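Local coordinates for siderophore-interacting protein (Aeromonas hydrophila, PDB 6K2L) that binds flavin-adenine dinucleotide and probably acts as a ferric-siderophore reductase that frees iron taken up by the bacterium, at residues Ala57-Pro62 with Leu120-Gly125; Pro149-Met154 with Gly164-Leu169; Gln177-Ser180 with Thr186-Trp189; Pro199-Phe204 with Val226-His231; Phe216-Glu221 with Arg230-Thr235. The protein carries 1 engineered substitution. All blocks are in the same frame, centred on the assembly; numbering follows the deposited sequence.

Overall arrangement
The five contacts set loop packing on a barrel beside the layered core of a parallel α/β domain. Contact 1 stands alone in the antiparallel FAD-binding barrel, its centre about 29 to 37 Å from the centres of the others, and packs a loop on the strand with little more than alanine and leucine methyls. The rest share the second domain. Contacts 2 and 5 are buried helix-on-sheet packing of aliphatic and aromatic groups, each inside a beta-alpha-beta unit. Contact 3, at the surface, brings a loop with backbone polar atoms against the tryptophan of 185-191, an outer strand of the sheet, next to contact 2. Contact 4, partly buried, joins two helices and shares helix 222-235 with contact 5.

Contact 1: residues Ala57-Pro62 with Leu120-Gly125; sequences AHAVLP and LLAISG
A122, L61 and A59 make up the apolar side of this contact, in which a loop lies on a strand through methyl groups. A122 CB is the common partner. L61 reaches it with one branch of its fork: CD2 comes within 3.9 Å of A122 CB. The CB of L61 already points at the strand, and the torsions beyond it (chi1 -51°, chi2 94°) then place CD2 on A122. A59 CB approaches the same methyl more loosely, 4.4 Å from A122 CB. The strand that offers A122 is 120-123, a member of the closed antiparallel barrel of the FAD-binding domain; it runs between strands 46-51 and 11-20, and A122 also touches M50 and L12 there.

The polar interactions do not bridge the two segments. In the loop, H58 ND1 donates to A59 O over 3.0 Å in a nearly straight bond. The oxygen sits in the plane of the imidazole, whereas the donor approaches from well above the carbonyl plane. Farther along 120-125, S124 OG meets G125 O at 2.6 Å, on a lone pair in the carbonyl plane, and K48 N is a second partner of the same hydroxyl.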
# COMPACT_ATOMS: atom_id res chain seq x y z
N ALA A 57 19.85 -22.90 17.69
CA ALA A 57 20.59 -22.38 16.55
C ALA A 57 19.68 -21.65 15.57
O ALA A 57 20.16 -20.86 14.75
CB ALA A 57 21.33 -23.51 15.83
N HIS A 58 18.38 -21.90 15.64
CA HIS A 58 17.40 -21.34 14.72
C HIS A 58 16.03 -21.48 15.37
O HIS A 58 15.84 -22.27 16.30
CB HIS A 58 17.44 -22.06 13.37
CG HIS A 58 17.13 -23.51 13.48
ND1 HIS A 58 15.85 -23.99 13.71
CD2 HIS A 58 17.93 -24.60 13.45
CE1 HIS A 58 15.88 -25.31 13.79
NE2 HIS A 58 17.13 -25.71 13.62
N ALA A 59 15.07 -20.71 14.87
CA ALA A 59 13.72 -20.75 15.40
C ALA A 59 13.03 -22.06 15.03
O ALA A 59 13.24 -22.59 13.94
CB ALA A 59 12.92 -19.56 14.88
N VAL A 60 12.22 -22.58 15.95
CA VAL A 60 11.51 -23.84 15.76
C VAL A 60 10.05 -23.51 15.48
O VAL A 60 9.29 -23.14 16.38
CB VAL A 60 11.66 -24.76 16.98
CG1 VAL A 60 10.81 -26.01 16.79
CG2 VAL A 60 13.12 -25.10 17.20
N LEU A 61 9.64 -23.68 14.25
CA LEU A 61 8.32 -23.22 13.86
C LEU A 61 7.24 -24.19 14.31
O LEU A 61 7.46 -25.41 14.35
CB LEU A 61 8.24 -23.05 12.36
CG LEU A 61 9.35 -22.22 11.75
CD1 LEU A 61 10.50 -23.12 11.25
CD2 LEU A 61 8.81 -21.29 10.67
N PRO A 62 6.04 -23.67 14.66
CA PRO A 62 4.90 -24.46 15.13
C PRO A 62 4.15 -25.16 14.00
O PRO A 62 4.81 -25.69 13.09
CB PRO A 62 4.02 -23.41 15.82
CG PRO A 62 4.36 -22.11 15.15
CD PRO A 62 5.73 -22.23 14.57
N LEU A 120 18.26 -16.35 8.27
CA LEU A 120 16.87 -16.77 8.34
C LEU A 120 16.10 -15.94 9.34
O LEU A 120 16.65 -15.50 10.35
CB LEU A 120 16.78 -18.23 8.76
CG LEU A 120 17.41 -19.25 7.84
CD1 LEU A 120 17.23 -20.63 8.49
CD2 LEU A 120 16.72 -19.14 6.49
N LEU A 121 14.80 -15.77 9.07
CA LEU A 121 13.86 -15.17 10.01
C LEU A 121 12.47 -15.77 9.81
O LEU A 121 11.94 -15.74 8.69
CB LEU A 121 13.78 -13.65 9.85
CG LEU A 121 13.13 -12.92 11.03
CD1 LEU A 121 14.16 -12.77 12.13
CD2 LEU A 121 12.60 -11.55 10.60
N ALA A 122 11.89 -16.31 10.87
CA ALA A 122 10.51 -16.77 10.81
C ALA A 122 9.58 -15.59 11.07
O ALA A 122 9.87 -14.73 11.91
CB ALA A 122 10.26 -17.88 11.82
N ILE A 123 8.49 -15.53 10.32
CA ILE A 123 7.49 -14.49 10.54
C ILE A 123 6.09 -15.08 10.46
O ILE A 123 5.82 -16.03 9.71
CB ILE A 123 7.61 -13.30 9.56
CG1 ILE A 123 7.30 -13.75 8.13
CG2 ILE A 123 8.99 -12.67 9.64
CD1 ILE A 123 6.54 -12.72 7.36
N SER A 124 5.21 -14.49 11.27
CA SER A 124 3.78 -14.78 11.33
C SER A 124 3.06 -14.10 10.18
O SER A 124 3.66 -13.48 9.30
CB SER A 124 3.22 -14.25 12.63
OG SER A 124 2.91 -12.88 12.41
N GLY A 125 1.73 -14.15 10.20
CA GLY A 125 0.92 -13.41 9.27
C GLY A 125 0.61 -12.04 9.85
O GLY A 125 1.00 -11.73 10.98

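Contact 2: residues Pro149-Met154 with Gly164-Leu169; sequences PAISAM and GHIALL
I151 and L168 join helix 148-155 to strand 163-170, the second half of a beta-alpha-beta crossover that begins with strand 138-144. The example shows how one branched side chain can serve two positions of a strand. From the CB of I151, which points at the sheet, the short branch CG2 lies anti to the backbone N and comes to 4.3 Å from I166 CG2, methyl against methyl. The long branch leaves in another direction: CG1 stands opposite the carbonyl carbon (chi1 -65°), and the extended second torsion (chi2 171°) carries CD1 onward to L168, where it rests 3.7 Å from L168 CD2. The two side chains reach past one another from opposite sides and touch near their ends.

I166 and L168 point toward the helix, while A167 between them turns away and packs against helix 198-205, as expected of alternate residues in a sheet sandwiched between helices. At the start of the helix, P149 touches the FAD and its carbonyl O receives A153 N at 2.9 Å. I151 CD1, besides meeting L168, comes within 3.5 Å of CZ3 in the W217 ring on strand 214-218.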
# COMPACT_ATOMS: atom_id res chain seq x y z
N PRO A 149 8.77 3.21 10.52
CA PRO A 149 8.40 2.39 9.36
C PRO A 149 6.90 2.35 9.09
O PRO A 149 6.49 2.46 7.93
CB PRO A 149 9.00 1.03 9.71
CG PRO A 149 10.17 1.39 10.62
CD PRO A 149 9.65 2.49 11.46
N ALA A 150 6.08 2.24 10.14
CA ALA A 150 4.62 2.30 10.02
C ALA A 150 4.14 3.64 9.49
O ALA A 150 3.29 3.69 8.59
CB ALA A 150 3.98 2.06 11.38
N ILE A 151 4.63 4.74 10.08
CA ILE A 151 4.27 6.07 9.62
C ILE A 151 4.73 6.31 8.17
O ILE A 151 4.01 6.95 7.40
CB ILE A 151 4.82 7.13 10.59
CG1 ILE A 151 4.13 6.96 11.94
CG2 ILE A 151 4.62 8.54 10.01
CD1 ILE A 151 4.75 7.83 13.07
N SER A 152 5.89 5.79 7.76
CA SER A 152 6.31 5.92 6.37
C SER A 152 5.39 5.15 5.43
O SER A 152 4.97 5.66 4.37
CB SER A 152 7.74 5.44 6.20
OG SER A 152 8.62 6.08 7.12
N ALA A 153 5.09 3.90 5.82
CA ALA A 153 4.18 3.07 5.05
C ALA A 153 2.81 3.72 4.91
O ALA A 153 2.20 3.66 3.84
CB ALA A 153 4.05 1.69 5.69
N MET A 154 2.30 4.34 5.99
CA MET A 154 0.98 4.97 5.94
C MET A 154 1.03 6.27 5.14
O MET A 154 0.09 6.57 4.38
CB MET A 154 0.47 5.26 7.37
CG MET A 154 -0.27 4.09 8.08
SD MET A 154 -0.92 4.42 9.75
CE MET A 154 0.38 5.39 10.51
N GLY A 164 -2.77 17.48 8.23
CA GLY A 164 -2.50 17.15 9.61
C GLY A 164 -1.11 17.54 10.02
O GLY A 164 -0.47 18.41 9.43
N HIS A 165 -0.64 16.88 11.08
CA HIS A 165 0.68 17.13 11.63
C HIS A 165 1.28 15.81 12.09
O HIS A 165 0.58 14.96 12.65
CB HIS A 165 0.62 18.10 12.82
CG HIS A 165 -0.16 19.35 12.55
ND1 HIS A 165 0.41 20.48 11.98
CD2 HIS A 165 -1.45 19.67 12.80
CE1 HIS A 165 -0.50 21.43 11.88
NE2 HIS A 165 -1.64 20.97 12.38
N ILE A 166 2.58 15.67 11.85
CA ILE A 166 3.38 14.54 12.29
C ILE A 166 4.58 15.08 13.05
O ILE A 166 5.25 16.01 12.59
CB ILE A 166 3.81 13.68 11.08
CG1 ILE A 166 2.57 13.16 10.36
CG2 ILE A 166 4.74 12.55 11.52
CD1 ILE A 166 2.86 12.49 9.07
N ALA A 167 4.86 14.51 14.22
CA ALA A 167 6.08 14.83 14.97
C ALA A 167 6.83 13.54 15.27
O ALA A 167 6.23 12.57 15.74
CB ALA A 167 5.76 15.57 16.26
N LEU A 168 8.15 13.52 15.03
CA LEU A 168 8.95 12.33 15.34
C LEU A 168 10.08 12.65 16.31
O LEU A 168 10.78 13.64 16.15
CB LEU A 168 9.52 11.74 14.08
CG LEU A 168 8.48 11.29 13.04
CD1 LEU A 168 9.16 10.95 11.73
CD2 LEU A 168 7.68 10.11 13.55
N LEU A 169 10.31 11.76 17.30
CA LEU A 169 11.48 11.82 18.19
C LEU A 169 12.52 10.79 17.75
O LEU A 169 12.25 9.58 17.76
CB LEU A 169 11.05 11.57 19.63
CG LEU A 169 12.08 11.75 20.77
CD1 LEU A 169 12.81 13.11 20.67
CD2 LEU A 169 11.47 11.57 22.20

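Contact 3: residues Gln177-Ser180 with Thr186-Trp189; sequences QDLS and TLRW
This is a surface contact in which Q177 and L179, on the loop leading out of strand 163-170, pack over W189 and L187 of strand 185-191, the outermost strand on its side of the parallel sheet in this α/β domain. It illustrates how an indole on the outer strand of the chain's sheet can be covered by backbone as well as side chain. Q177 N lies over one face of the W189 ring, 3.6 Å above the plane and shifted toward the rim. On the opposite face sits L187 CD1, from the same strand as the ring. The CB of W189 points at the loop, and the torsions beyond it (chi1 -65°, chi2 85°) carry the six-membered ring of the indole to Q177. Q177 adds its side chain as well: CG is 3.9 Å from W189 CH2, and the amide beyond it is turned only 15° from the indole plane.

L179 supplies the apolar part of the loop. Its CB meets L187 CD2 at 4.0 Å, and its CG comes obliquely to the ring, 4.1 Å from W189 CZ2, the two side chains running roughly at right angles. L179 also touches L148 and S152 of helix 148-155, while the neighbouring S180 packs on D161 of the second subunit. The closest approach is polar against aromatic: Q177 O is 3.2 Å from W189 CZ2.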
# COMPACT_ATOMS: atom_id res chain seq x y z
N GLN A 177 15.27 11.97 8.21
CA GLN A 177 15.32 11.53 6.84
C GLN A 177 14.16 12.17 6.09
O GLN A 177 13.26 12.75 6.68
CB GLN A 177 15.27 10.01 6.74
CG GLN A 177 14.60 9.33 7.91
CD GLN A 177 14.47 7.82 7.72
OE1 GLN A 177 13.82 7.34 6.77
NE2 GLN A 177 15.08 7.05 8.64
N ASP A 178 14.21 12.06 4.77
CA ASP A 178 13.11 12.57 3.97
C ASP A 178 11.94 11.61 4.09
O ASP A 178 12.12 10.39 4.11
CB ASP A 178 13.53 12.75 2.52
CG ASP A 178 14.75 13.67 2.38
OD1 ASP A 178 14.93 14.57 3.23
OD2 ASP A 178 15.53 13.50 1.41
N LEU A 179 10.76 12.18 4.29
CA LEU A 179 9.50 11.45 4.18
C LEU A 179 8.64 12.38 3.34
O LEU A 179 8.17 13.39 3.86
CB LEU A 179 8.86 11.20 5.53
CG LEU A 179 9.45 10.41 6.69
CD1 LEU A 179 8.26 10.00 7.54
CD2 LEU A 179 10.29 9.19 6.29
N SER A 180 8.48 12.08 2.05
CA SER A 180 7.60 12.94 1.27
C SER A 180 6.15 12.68 1.71
O SER A 180 5.71 11.53 1.81
CB SER A 180 7.79 12.74 -0.24
OG SER A 180 7.01 13.68 -0.98
N THR A 186 2.06 18.64 7.95
CA THR A 186 3.26 19.09 8.65
C THR A 186 4.15 17.92 9.06
O THR A 186 3.66 16.87 9.50
CB THR A 186 2.80 19.86 9.89
OG1 THR A 186 2.43 21.20 9.52
CG2 THR A 186 3.84 19.83 10.97
N LEU A 187 5.47 18.09 8.97
CA LEU A 187 6.42 17.13 9.54
C LEU A 187 7.45 17.87 10.38
O LEU A 187 8.11 18.78 9.87
CB LEU A 187 7.11 16.32 8.45
CG LEU A 187 8.15 15.31 8.92
CD1 LEU A 187 7.60 14.39 10.04
CD2 LEU A 187 8.58 14.49 7.71
N ARG A 188 7.62 17.46 11.64
CA ARG A 188 8.51 18.15 12.58
C ARG A 188 9.36 17.13 13.36
O ARG A 188 8.83 16.28 14.08
CB ARG A 188 7.70 19.05 13.52
CG ARG A 188 8.53 19.90 14.49
CD ARG A 188 9.17 21.11 13.81
NE ARG A 188 8.20 22.04 13.22
CZ ARG A 188 7.70 23.10 13.85
NH1 ARG A 188 8.06 23.37 15.12
NH2 ARG A 188 6.83 23.88 13.22
N TRP A 189 10.67 17.23 13.22
CA TRP A 189 11.60 16.29 13.83
C TRP A 189 12.17 16.86 15.13
O TRP A 189 12.59 18.02 15.21
CB TRP A 189 12.74 15.95 12.87
CG TRP A 189 12.33 15.20 11.60
CD1 TRP A 189 11.87 15.75 10.43
CD2 TRP A 189 12.38 13.78 11.37
NE1 TRP A 189 11.63 14.76 9.49
CE2 TRP A 189 11.94 13.55 10.05
CE3 TRP A 189 12.76 12.69 12.15
CZ2 TRP A 189 11.85 12.26 9.50
CZ3 TRP A 189 12.68 11.43 11.60
CH2 TRP A 189 12.22 11.23 10.29

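Contact 4: residues Pro199-Phe204 with Val226-His231; sequences PLVEYF and VPMRRH
V201, whose side chain touches both P227 and M228, has its carbonyl O hydrogen-bonded to T205 OG1, a hydroxyl oxygen that is also bonded to E202 O, so that one side-chain atom joins two carbonyls of the preceding turn. Backbone bonds fix the turns that bear the contact, F204 N lying 2.9 Å from L200 O and H231 N 2.9 Å from P227 O.

The two helices, 198-205 and 222-235, are neighbours on one face of the parallel sheet. Segments 199-204 and 226-231 run almost in the same direction, with a crossing angle of -18° and axes 10.6 Å apart at closest approach. L200 and F204 turn toward the sheet and pack on A167 and V142.

Between the helices the contact is apolar. M228 does most of the reaching: its CB does not aim at the partner helix, but bends at chi2 (-47°) and again at chi3 fold the thioether round until CE lies against F204. That methyl is 3.3 Å from F204 CD2, a close approach, and 3.7 Å from F204 CB; it meets the ring obliquely. The sulfur takes part in a Met-aromatic contact, with M228 SD 5.4 Å from the centroid of the F204 ring and 52° off its normal. Farther from the sheet, V201 CG1 spans both neighbours, 4.2 Å from P227 CB and 4.1 Å from M228 SD.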
# COMPACT_ATOMS: atom_id res chain seq x y z
N PRO A 199 9.84 18.56 24.92
CA PRO A 199 9.70 19.48 23.77
C PRO A 199 8.66 19.00 22.75
O PRO A 199 7.73 19.75 22.42
CB PRO A 199 11.12 19.53 23.17
CG PRO A 199 12.02 19.11 24.30
CD PRO A 199 11.23 18.09 25.07
N LEU A 200 8.78 17.75 22.28
CA LEU A 200 7.77 17.20 21.37
C LEU A 200 6.36 17.38 21.93
O LEU A 200 5.46 17.83 21.21
CB LEU A 200 8.04 15.73 21.08
CG LEU A 200 7.30 15.11 19.89
CD1 LEU A 200 8.12 14.01 19.24
CD2 LEU A 200 5.93 14.56 20.28
N VAL A 201 6.14 17.00 23.20
CA VAL A 201 4.78 16.97 23.74
C VAL A 201 4.22 18.37 23.87
O VAL A 201 3.07 18.62 23.51
CB VAL A 201 4.72 16.23 25.09
CG1 VAL A 201 3.27 16.17 25.59
CG2 VAL A 201 5.24 14.83 24.93
N GLU A 202 5.02 19.30 24.39
CA GLU A 202 4.63 20.71 24.38
C GLU A 202 4.24 21.16 22.98
O GLU A 202 3.16 21.75 22.80
CB GLU A 202 5.77 21.58 24.92
CG GLU A 202 5.48 23.06 24.76
CD GLU A 202 6.28 23.96 25.70
OE1 GLU A 202 7.43 24.36 25.36
OE2 GLU A 202 5.76 24.29 26.80
N TYR A 203 5.07 20.85 21.97
CA TYR A 203 4.79 21.33 20.62
C TYR A 203 3.49 20.76 20.09
O TYR A 203 2.68 21.49 19.51
CB TYR A 203 5.92 20.99 19.67
CG TYR A 203 5.51 20.92 18.22
CD1 TYR A 203 5.39 22.09 17.46
CD2 TYR A 203 5.25 19.70 17.60
CE1 TYR A 203 5.03 22.04 16.11
CE2 TYR A 203 4.89 19.63 16.27
CZ TYR A 203 4.79 20.81 15.52
OH TYR A 203 4.45 20.74 14.20
N PHE A 204 3.28 19.46 20.27
CA PHE A 204 2.09 18.82 19.70
C PHE A 204 0.83 19.22 20.44
O PHE A 204 -0.24 19.27 19.82
CB PHE A 204 2.20 17.29 19.69
CG PHE A 204 1.59 16.67 18.45
CD1 PHE A 204 2.36 16.50 17.30
CD2 PHE A 204 0.25 16.32 18.41
CE1 PHE A 204 1.82 15.96 16.14
CE2 PHE A 204 -0.31 15.78 17.25
CZ PHE A 204 0.49 15.60 16.11
N VAL A 226 1.44 7.72 25.68
CA VAL A 226 0.52 7.93 26.79
C VAL A 226 0.17 9.41 27.00
O VAL A 226 -1.02 9.75 27.07
CB VAL A 226 1.07 7.27 28.06
CG1 VAL A 226 0.36 7.80 29.29
CG2 VAL A 226 0.92 5.75 27.92
N PRO A 227 1.14 10.32 27.09
CA PRO A 227 0.76 11.73 27.22
C PRO A 227 -0.09 12.22 26.07
O PRO A 227 -1.02 13.00 26.31
CB PRO A 227 2.11 12.47 27.29
CG PRO A 227 3.14 11.51 26.79
CD PRO A 227 2.61 10.14 27.15
N MET A 228 0.17 11.77 24.84
CA MET A 228 -0.63 12.24 23.71
C MET A 228 -2.06 11.70 23.77
O MET A 228 -3.01 12.46 23.52
CB MET A 228 0.03 11.85 22.38
CG MET A 228 1.39 12.54 22.08
SD MET A 228 1.43 14.33 22.36
CE MET A 228 -0.01 14.87 21.40
N ARG A 229 -2.23 10.42 24.08
CA ARG A 229 -3.59 9.89 24.21
C ARG A 229 -4.34 10.62 25.31
O ARG A 229 -5.54 10.90 25.16
CB ARG A 229 -3.58 8.39 24.49
CG ARG A 229 -4.97 7.83 24.80
CD ARG A 229 -4.97 6.32 24.92
NE ARG A 229 -4.50 5.89 26.23
CZ ARG A 229 -4.43 4.62 26.63
NH1 ARG A 229 -4.81 3.64 25.81
NH2 ARG A 229 -3.99 4.33 27.84
N ARG A 230 -3.67 10.95 26.40
CA ARG A 230 -4.39 11.67 27.44
C ARG A 230 -4.75 13.08 26.99
O ARG A 230 -5.85 13.55 27.28
CB ARG A 230 -3.58 11.68 28.73
CG ARG A 230 -4.45 11.68 29.97
CD ARG A 230 -3.65 12.05 31.17
NE ARG A 230 -2.88 10.91 31.67
CZ ARG A 230 -1.58 10.70 31.46
NH1 ARG A 230 -0.88 11.56 30.71
NH2 ARG A 230 -0.99 9.63 31.99
N HIS A 231 -3.84 13.77 26.31
CA HIS A 231 -4.18 15.08 25.79
C HIS A 231 -5.43 15.02 24.92
O HIS A 231 -6.35 15.84 25.08
CB HIS A 231 -3.03 15.65 24.98
CG HIS A 231 -3.33 16.98 24.37
ND1 HIS A 231 -3.35 17.20 23.00
CD2 HIS A 231 -3.66 18.16 24.94
CE1 HIS A 231 -3.66 18.46 22.76
NE2 HIS A 231 -3.86 19.06 23.92

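Contact 5: residues Phe216-Glu221 with Arg230-Thr235; sequences FWFGGE and RHVRRT
F216 and F218 share a first torsion that swings each ring out from the strand to V232: chi1 is -59° in F216 and -50° in F218, close enough that the two rings leave the backbone alike. V232 answers with CG2, which its chi1 of 171° directs at the strand. One methyl thus serves two rings. Near the plane of the F218 ring it stands at the edge, 3.6 Å from F218 CZ and 3.8 Å from F218 CE2. It meets the F216 ring obliquely instead, its nearest atom there being F216 CD2 at 3.8 Å.

The two phenylalanines are alternate residues of strand 214-218, and V232 lies late in helix 222-235, so the contact fastens the first strand of a beta-alpha-beta unit to the helix that follows. W217, between them, faces the other side of the sheet and packs on A150 and M154. Where strand passes into helix, E221 holds the N-cap position, its OE1 bonded to G223 N, while OE2 binds H251 N.

Between these two segments the contact is apolar and runs through a single methyl, so its strength probably comes from dispersion and exclusion of water.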
# COMPACT_ATOMS: atom_id res chain seq x y z
N PHE A 216 -6.10 9.91 14.83
CA PHE A 216 -4.94 10.12 15.68
C PHE A 216 -4.17 8.82 15.82
O PHE A 216 -4.75 7.79 16.14
CB PHE A 216 -5.37 10.64 17.05
CG PHE A 216 -6.13 11.93 16.99
CD1 PHE A 216 -7.47 11.96 16.63
CD2 PHE A 216 -5.50 13.12 17.32
CE1 PHE A 216 -8.17 13.17 16.59
CE2 PHE A 216 -6.20 14.34 17.28
CZ PHE A 216 -7.53 14.36 16.91
N TRP A 217 -2.88 8.86 15.53
CA TRP A 217 -2.03 7.68 15.53
C TRP A 217 -0.82 7.98 16.39
O TRP A 217 -0.01 8.84 16.04
CB TRP A 217 -1.62 7.30 14.11
CG TRP A 217 -1.00 5.95 13.98
CD1 TRP A 217 -1.61 4.80 13.56
CD2 TRP A 217 0.36 5.59 14.28
NE1 TRP A 217 -0.72 3.75 13.57
CE2 TRP A 217 0.50 4.22 14.00
CE3 TRP A 217 1.48 6.30 14.71
CZ2 TRP A 217 1.72 3.55 14.15
CZ3 TRP A 217 2.68 5.64 14.86
CH2 TRP A 217 2.79 4.27 14.57
N PHE A 218 -0.72 7.29 17.54
CA PHE A 218 0.37 7.42 18.49
C PHE A 218 1.03 6.05 18.64
O PHE A 218 0.38 5.08 19.04
CB PHE A 218 -0.16 7.93 19.84
CG PHE A 218 -1.05 9.17 19.73
CD1 PHE A 218 -0.65 10.28 19.01
CD2 PHE A 218 -2.29 9.21 20.36
CE1 PHE A 218 -1.47 11.42 18.91
CE2 PHE A 218 -3.11 10.33 20.28
CZ PHE A 218 -2.70 11.44 19.56
N GLY A 219 2.32 5.96 18.27
CA GLY A 219 3.08 4.74 18.43
C GLY A 219 4.49 5.05 18.87
O GLY A 219 4.85 6.20 19.08
N GLY A 220 5.31 4.02 18.99
CA GLY A 220 6.64 4.25 19.52
C GLY A 220 6.71 4.09 21.03
O GLY A 220 5.85 3.46 21.62
N GLU A 221 7.71 4.71 21.65
CA GLU A 221 7.98 4.52 23.08
C GLU A 221 6.84 5.04 23.96
O GLU A 221 6.13 6.00 23.63
CB GLU A 221 9.29 5.21 23.45
CG GLU A 221 10.00 4.59 24.64
CD GLU A 221 9.59 5.24 25.94
OE1 GLU A 221 9.11 6.39 25.90
OE2 GLU A 221 9.75 4.59 26.99
N ARG A 230 -3.67 10.95 26.40
CA ARG A 230 -4.39 11.67 27.44
C ARG A 230 -4.75 13.08 26.99
O ARG A 230 -5.85 13.55 27.28
CB ARG A 230 -3.58 11.68 28.73
CG ARG A 230 -4.45 11.68 29.97
CD ARG A 230 -3.65 12.05 31.17
NE ARG A 230 -2.88 10.91 31.67
CZ ARG A 230 -1.58 10.70 31.46
NH1 ARG A 230 -0.88 11.56 30.71
NH2 ARG A 230 -0.99 9.63 31.99
N HIS A 231 -3.84 13.77 26.31
CA HIS A 231 -4.18 15.08 25.79
C HIS A 231 -5.43 15.02 24.92
O HIS A 231 -6.35 15.84 25.08
CB HIS A 231 -3.03 15.65 24.98
CG HIS A 231 -3.33 16.98 24.37
ND1 HIS A 231 -3.35 17.20 23.00
CD2 HIS A 231 -3.66 18.16 24.94
CE1 HIS A 231 -3.66 18.46 22.76
NE2 HIS A 231 -3.86 19.06 23.92
N VAL A 232 -5.49 14.05 24.01
CA VAL A 232 -6.69 13.89 23.18
C VAL A 232 -7.92 13.58 24.02
O VAL A 232 -9.03 14.04 23.71
CB VAL A 232 -6.45 12.81 22.11
CG1 VAL A 232 -7.73 12.46 21.35
CG2 VAL A 232 -5.37 13.29 21.13
N ARG A 233 -7.77 12.80 25.09
CA ARG A 233 -8.93 12.53 25.92
C ARG A 233 -9.36 13.73 26.77
O ARG A 233 -10.53 13.82 27.12
CB ARG A 233 -8.67 11.30 26.80
CG ARG A 233 -8.92 9.97 26.08
CD ARG A 233 -8.05 8.91 26.71
NE ARG A 233 -8.48 7.53 26.49
CZ ARG A 233 -8.03 6.50 27.20
NH1 ARG A 233 -7.17 6.72 28.19
NH2 ARG A 233 -8.45 5.27 26.95
N ARG A 234 -8.46 14.67 27.07
CA ARG A 234 -8.84 15.81 27.90
C ARG A 234 -9.36 17.00 27.10
O ARG A 234 -10.37 17.60 27.48
CB ARG A 234 -7.67 16.23 28.79
CG ARG A 234 -7.20 15.09 29.70
CD ARG A 234 -6.24 15.55 30.77
NE ARG A 234 -6.94 16.17 31.89
CZ ARG A 234 -6.77 17.43 32.28
NH1 ARG A 234 -5.88 18.20 31.65
NH2 ARG A 234 -7.46 17.92 33.31
N THR A 235 -8.72 17.37 26.00
CA THR A 235 -9.10 18.62 25.34
C THR A 235 -10.08 18.43 24.19
O THR A 235 -10.50 19.43 23.58
CB THR A 235 -7.86 19.37 24.85
OG1 THR A 235 -8.27 20.63 24.30
CG2 THR A 235 -7.15 18.57 23.77